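Local atomic coordinates of acyl-CoA N-acyltransferases (NAT) superfamily protein (Arabidopsis thaliana, PDB entry 6TH0), a protein that probably transfers the acetyl group of acetyl-CoA to the N-terminal methionine of transmembrane proteins and to protein lysines, as a plant NAA60 of the GNAT family. Residues Q37-V40 against D44-S47; V46-V51 against V120-G125. All coordinates share one frame; numbering follows the deposited sequence.

Interaction 1 (Q37-V40 against D44-S47)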
loop_
_atom_site.group_PDB
_atom_site.type_symbol
_atom_site.label_atom_id
_atom_site.label_comp_id
_atom_site.label_asym_id
_atom_site.label_seq_id
_atom_site.Cartn_x
_atom_site.Cartn_y
_atom_site.Cartn_z
ATOM N N GLN A 37 8.239 5.852 11.936
ATOM C CA GLN A 37 9.198 5.022 12.650
ATOM C C GLN A 37 8.835 3.551 12.500
ATOM O O GLN A 37 9.708 2.695 12.324
ATOM C CB GLN A 37 9.246 5.399 14.138
ATOM C CG GLN A 37 9.978 6.688 14.485
ATOM C CD GLN A 37 11.468 6.626 14.184
ATOM O OE1 GLN A 37 12.080 5.560 14.225
ATOM N NE2 GLN A 37 12.063 7.781 13.912
ATOM N N ASN A 38 7.548 3.235 12.643
ATOM C CA ASN A 38 7.086 1.865 12.444
ATOM C C ASN A 38 7.454 1.366 11.052
ATOM O O ASN A 38 7.977 0.258 10.896
ATOM C CB ASN A 38 5.576 1.817 12.673
ATOM C CG ASN A 38 4.985 0.410 12.588
ATOM O OD1 ASN A 38 5.681 -0.601 12.381
ATOM N ND2 ASN A 38 3.678 0.341 12.825
ATOM N N VAL A 39 7.246 2.194 10.034
ATOM C CA VAL A 39 7.510 1.771 8.659
ATOM C C VAL A 39 8.986 1.423 8.488
ATOM O O VAL A 39 9.332 0.325 8.041
ATOM C CB VAL A 39 7.081 2.867 7.665
ATOM C CG1 VAL A 39 7.568 2.539 6.262
ATOM C CG2 VAL A 39 5.565 3.057 7.659
ATOM N N VAL A 40 9.882 2.347 8.857
ATOM C CA VAL A 40 11.303 2.145 8.577
ATOM C C VAL A 40 11.911 1.069 9.467
ATOM O O VAL A 40 12.949 0.492 9.121
ATOM C CB VAL A 40 12.069 3.470 8.729
ATOM C CG1 VAL A 40 11.436 4.537 7.818
ATOM C CG2 VAL A 40 12.107 3.914 10.205
ATOM N N ASP A 44 5.708 -5.288 11.811
ATOM C CA ASP A 44 4.357 -5.524 11.315
ATOM C C ASP A 44 3.988 -4.654 10.125
ATOM O O ASP A 44 2.893 -4.834 9.584
ATOM C CB ASP A 44 3.312 -5.321 12.404
ATOM C CG ASP A 44 3.308 -3.905 12.945
ATOM O OD1 ASP A 44 4.243 -3.143 12.624
ATOM O OD2 ASP A 44 2.378 -3.558 13.703
ATOM N N ILE A 45 4.905 -3.831 9.623
ATOM C CA ILE A 45 4.686 -3.082 8.397
ATOM C C ILE A 45 5.756 -3.518 7.416
ATOM O O ILE A 45 6.944 -3.552 7.753
ATOM C CB ILE A 45 4.757 -1.557 8.610
ATOM C CG1 ILE A 45 3.553 -1.069 9.417
ATOM C CG2 ILE A 45 4.891 -0.800 7.243
ATOM C CD1 ILE A 45 3.488 0.442 9.525
ATOM N N VAL A 46 5.322 -3.913 6.227
ATOM C CA VAL A 46 6.216 -4.239 5.135
ATOM C C VAL A 46 6.164 -3.070 4.175
ATOM O O VAL A 46 5.136 -2.389 4.037
ATOM C CB VAL A 46 5.882 -5.579 4.444
ATOM C CG1 VAL A 46 6.213 -6.743 5.364
ATOM C CG2 VAL A 46 4.416 -5.625 4.034
ATOM N N SER A 47 7.281 -2.817 3.513
ATOM C CA SER A 47 7.227 -1.692 2.596
ATOM C C SER A 47 8.337 -1.772 1.563
ATOM O O SER A 47 9.325 -2.495 1.723
ATOM C CB SER A 47 7.327 -0.380 3.371
ATOM O OG SER A 47 8.544 -0.359 4.091
HETATM O O HOH W 1 8.595 -1.534 6.499
#
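V39 and I45 make the buried apolar part of this contact, the connection from the second helix (33-41) to the second strand (45-52) of the GNAT fold. CG2 of V39 meets CD1 of I45 at 3.8 Å, and the I45 CG2 methyl lies 3.9 Å from CA of V39, so the isoleucine touches the side chain and the CA of V39. The other branch of V39, CG1, anti to the backbone N (chi1 170°), ends 3.8 Å from S47 OG. Beside this packing one water bridges helix and strand. It donates to I45 O at 2.9 Å and accepts from S47 OG; its bond to V39 O, also donated, is short at 2.5 Å. The outer side is more polar and more exposed: D44 is exposed, whereas V39 and I45 are buried. There N38 CG packs 3.4 Å from I45 CD1, and the N38 side chain approaches the D44 carboxylate at about a right angle, the amide and carboxylate planes 26° apart. V39 also packs on L19 of helix 16-26 and T68 of strand 63-73, while backbone bonds between D44 and I71 and between V46 and A69 join the start of the strand, and the residue before it, to antiparallel strand 63-73.

Interaction 2 (V46-V51 against V120-G125); sequences VSWAAV and VKYSSG
W48 and Y122 form the aromatic part of this contact, an offset edge-to-face pair in which the indole directs its edge at the phenol face. The centroid of the six-membered ring of W48 is 5.5 Å from that of the Y122 ring, and the planes stand at 67°. The offset shows in the atoms that touch: CH2 of W48 is nearest to the root of the tyrosine, 3.5 Å from Y122 CB and 3.6 Å from Y122 CG, with Y122 CG lying in the indole plane. With Y122 CG anti to the backbone N (chi1 178°), the phenol extends from the helix across the end of the indole toward V46.

Strand 45-52 and helix 111-123 belong to the GNAT fold, a mixed sheet with helices packed on it; here the end of the helix lies over one face of an antiparallel strand near the sheet margin. W48 also touches E118 and V119, one turn earlier on the same helix.

Apolar contact continues at the far end of the phenol, where V46 CG1 lies 3.7 Å from Y122 CZ, with the hydroxyl also within touching distance.

The two segments share no hydrogen bond; within the helix segment V120 O accepts from S123 OG (2.9 Å) and from S124 N, both arriving from the same face of its carbonyl plane. S124 OG donates to K121 O at 2.9 Å from above the plane of the K121 carbonyl, 40° out of it, and G125 N bonds to Y122 O.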
loop_
_atom_site.group_PDB
_atom_site.type_symbol
_atom_site.label_atom_id
_atom_site.label_comp_id
_atom_site.label_asym_id
_atom_site.label_seq_id
_atom_site.Cartn_x
_atom_site.Cartn_y
_atom_site.Cartn_z
ATOM N N VAL A 46 5.322 -3.913 6.227
ATOM C CA VAL A 46 6.216 -4.239 5.135
ATOM C C VAL A 46 6.164 -3.070 4.175
ATOM O O VAL A 46 5.136 -2.389 4.037
ATOM C CB VAL A 46 5.882 -5.579 4.444
ATOM C CG1 VAL A 46 6.213 -6.743 5.364
ATOM C CG2 VAL A 46 4.416 -5.625 4.034
ATOM N N SER A 47 7.281 -2.817 3.513
ATOM C CA SER A 47 7.227 -1.692 2.596
ATOM C C SER A 47 8.337 -1.772 1.563
ATOM O O SER A 47 9.325 -2.495 1.723
ATOM C CB SER A 47 7.327 -0.380 3.371
ATOM O OG SER A 47 8.544 -0.359 4.091
ATOM N N TRP A 48 8.133 -1.025 0.482
ATOM C CA TRP A 48 9.043 -1.014 -0.649
ATOM C C TRP A 48 9.265 0.419 -1.102
ATOM O O TRP A 48 8.334 1.228 -1.116
ATOM C CB TRP A 48 8.504 -1.854 -1.802
ATOM C CG TRP A 48 8.576 -3.317 -1.536
ATOM C CD1 TRP A 48 9.578 -4.163 -1.907
ATOM C CD2 TRP A 48 7.615 -4.120 -0.830
ATOM N NE1 TRP A 48 9.300 -5.438 -1.488
ATOM C CE2 TRP A 48 8.098 -5.440 -0.830
ATOM C CE3 TRP A 48 6.392 -3.850 -0.209
ATOM C CZ2 TRP A 48 7.405 -6.497 -0.223
ATOM C CZ3 TRP A 48 5.699 -4.893 0.384
ATOM C CH2 TRP A 48 6.215 -6.205 0.380
ATOM N N ALA A 49 10.495 0.720 -1.478
ATOM C CA ALA A 49 10.845 1.998 -2.066
ATOM C C ALA A 49 11.180 1.768 -3.531
ATOM O O ALA A 49 11.693 0.713 -3.906
ATOM C CB ALA A 49 12.034 2.638 -1.341
ATOM N N ALA A 50 10.844 2.745 -4.356
ATOM C CA ALA A 50 11.316 2.816 -5.732
ATOM C C ALA A 50 12.400 3.876 -5.796
ATOM O O ALA A 50 12.226 4.969 -5.250
ATOM C CB ALA A 50 10.180 3.169 -6.693
ATOM N N VAL A 51 13.523 3.548 -6.429
ATOM C CA VAL A 51 14.627 4.488 -6.573
ATOM C C VAL A 51 15.103 4.507 -8.018
ATOM O O VAL A 51 14.985 3.519 -8.750
ATOM C CB VAL A 51 15.802 4.140 -5.626
ATOM C CG1 VAL A 51 15.327 4.101 -4.177
ATOM C CG2 VAL A 51 16.442 2.807 -6.027
ATOM N N VAL A 120 1.658 -7.810 -3.839
ATOM C CA VAL A 120 0.960 -9.047 -4.190
ATOM C C VAL A 120 1.930 -10.218 -4.218
ATOM O O VAL A 120 1.636 -11.304 -3.704
ATOM C CB VAL A 120 0.242 -8.879 -5.544
ATOM C CG1 VAL A 120 -0.402 -10.201 -5.981
ATOM C CG2 VAL A 120 -0.764 -7.747 -5.477
ATOM N N LYS A 121 3.103 -10.017 -4.816
ATOM C CA LYS A 121 4.118 -11.065 -4.837
ATOM C C LYS A 121 4.561 -11.432 -3.428
ATOM O O LYS A 121 4.842 -12.600 -3.140
ATOM C CB LYS A 121 5.292 -10.596 -5.696
ATOM C CG LYS A 121 5.079 -10.850 -7.188
ATOM C CD LYS A 121 6.109 -10.169 -8.093
ATOM C CE LYS A 121 7.544 -10.311 -7.640
ATOM N NZ LYS A 121 8.345 -9.176 -8.211
ATOM N N TYR A 122 4.629 -10.445 -2.534
ATOM C CA TYR A 122 4.954 -10.724 -1.141
ATOM C C TYR A 122 3.868 -11.566 -0.485
ATOM O O TYR A 122 4.160 -12.579 0.160
ATOM C CB TYR A 122 5.167 -9.418 -0.368
ATOM C CG TYR A 122 5.473 -9.650 1.099
ATOM C CD1 TYR A 122 6.745 -10.034 1.503
ATOM C CD2 TYR A 122 4.492 -9.505 2.076
ATOM C CE1 TYR A 122 7.041 -10.263 2.837
ATOM C CE2 TYR A 122 4.783 -9.734 3.422
ATOM C CZ TYR A 122 6.056 -10.109 3.787
ATOM O OH TYR A 122 6.360 -10.331 5.108
ATOM N N SER A 123 2.605 -11.163 -0.643
ATOM C CA SER A 123 1.503 -11.862 0.014
ATOM C C SER A 123 1.380 -13.300 -0.468
ATOM O O SER A 123 0.937 -14.175 0.287
ATOM C CB SER A 123 0.187 -11.124 -0.216
ATOM O OG SER A 123 -0.293 -11.345 -1.531
ATOM N N SER A 124 1.755 -13.564 -1.716
ATOM C CA SER A 124 1.631 -14.914 -2.243
ATOM C C SER A 124 2.695 -15.851 -1.687
ATOM O O SER A 124 2.593 -17.063 -1.899
ATOM C CB SER A 124 1.675 -14.889 -3.775
ATOM O OG SER A 124 2.917 -14.403 -4.255
ATOM N N GLY A 125 3.693 -15.330 -0.969
ATOM C CA GLY A 125 4.759 -16.152 -0.426
ATOM C C GLY A 125 4.537 -16.567 1.020
ATOM O O GLY A 125 5.214 -17.470 1.529
#

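In the fold
Interactions 1 and 2 meet on strand 45-52, and their centres are 12 Å apart. Their segments overlap at V46 and S47, but each of these residues serves only one contact: S47 interaction 1, V46 interaction 2. The strand divides its residues between them: I45 and S47 face helix 33-41, whereas V46 and W48 face helix 111-123, so the two helices pack on opposite faces of the strand. Neither contact reaches the cofactor. The side chain of S47 is about 14 Å from the bound acetyl-CoA and that of W48 about 13 Å. L100, which binds acetyl-CoA, lies closer, its side chain about 10 Å from that of S47 and about 8 Å from that of W48.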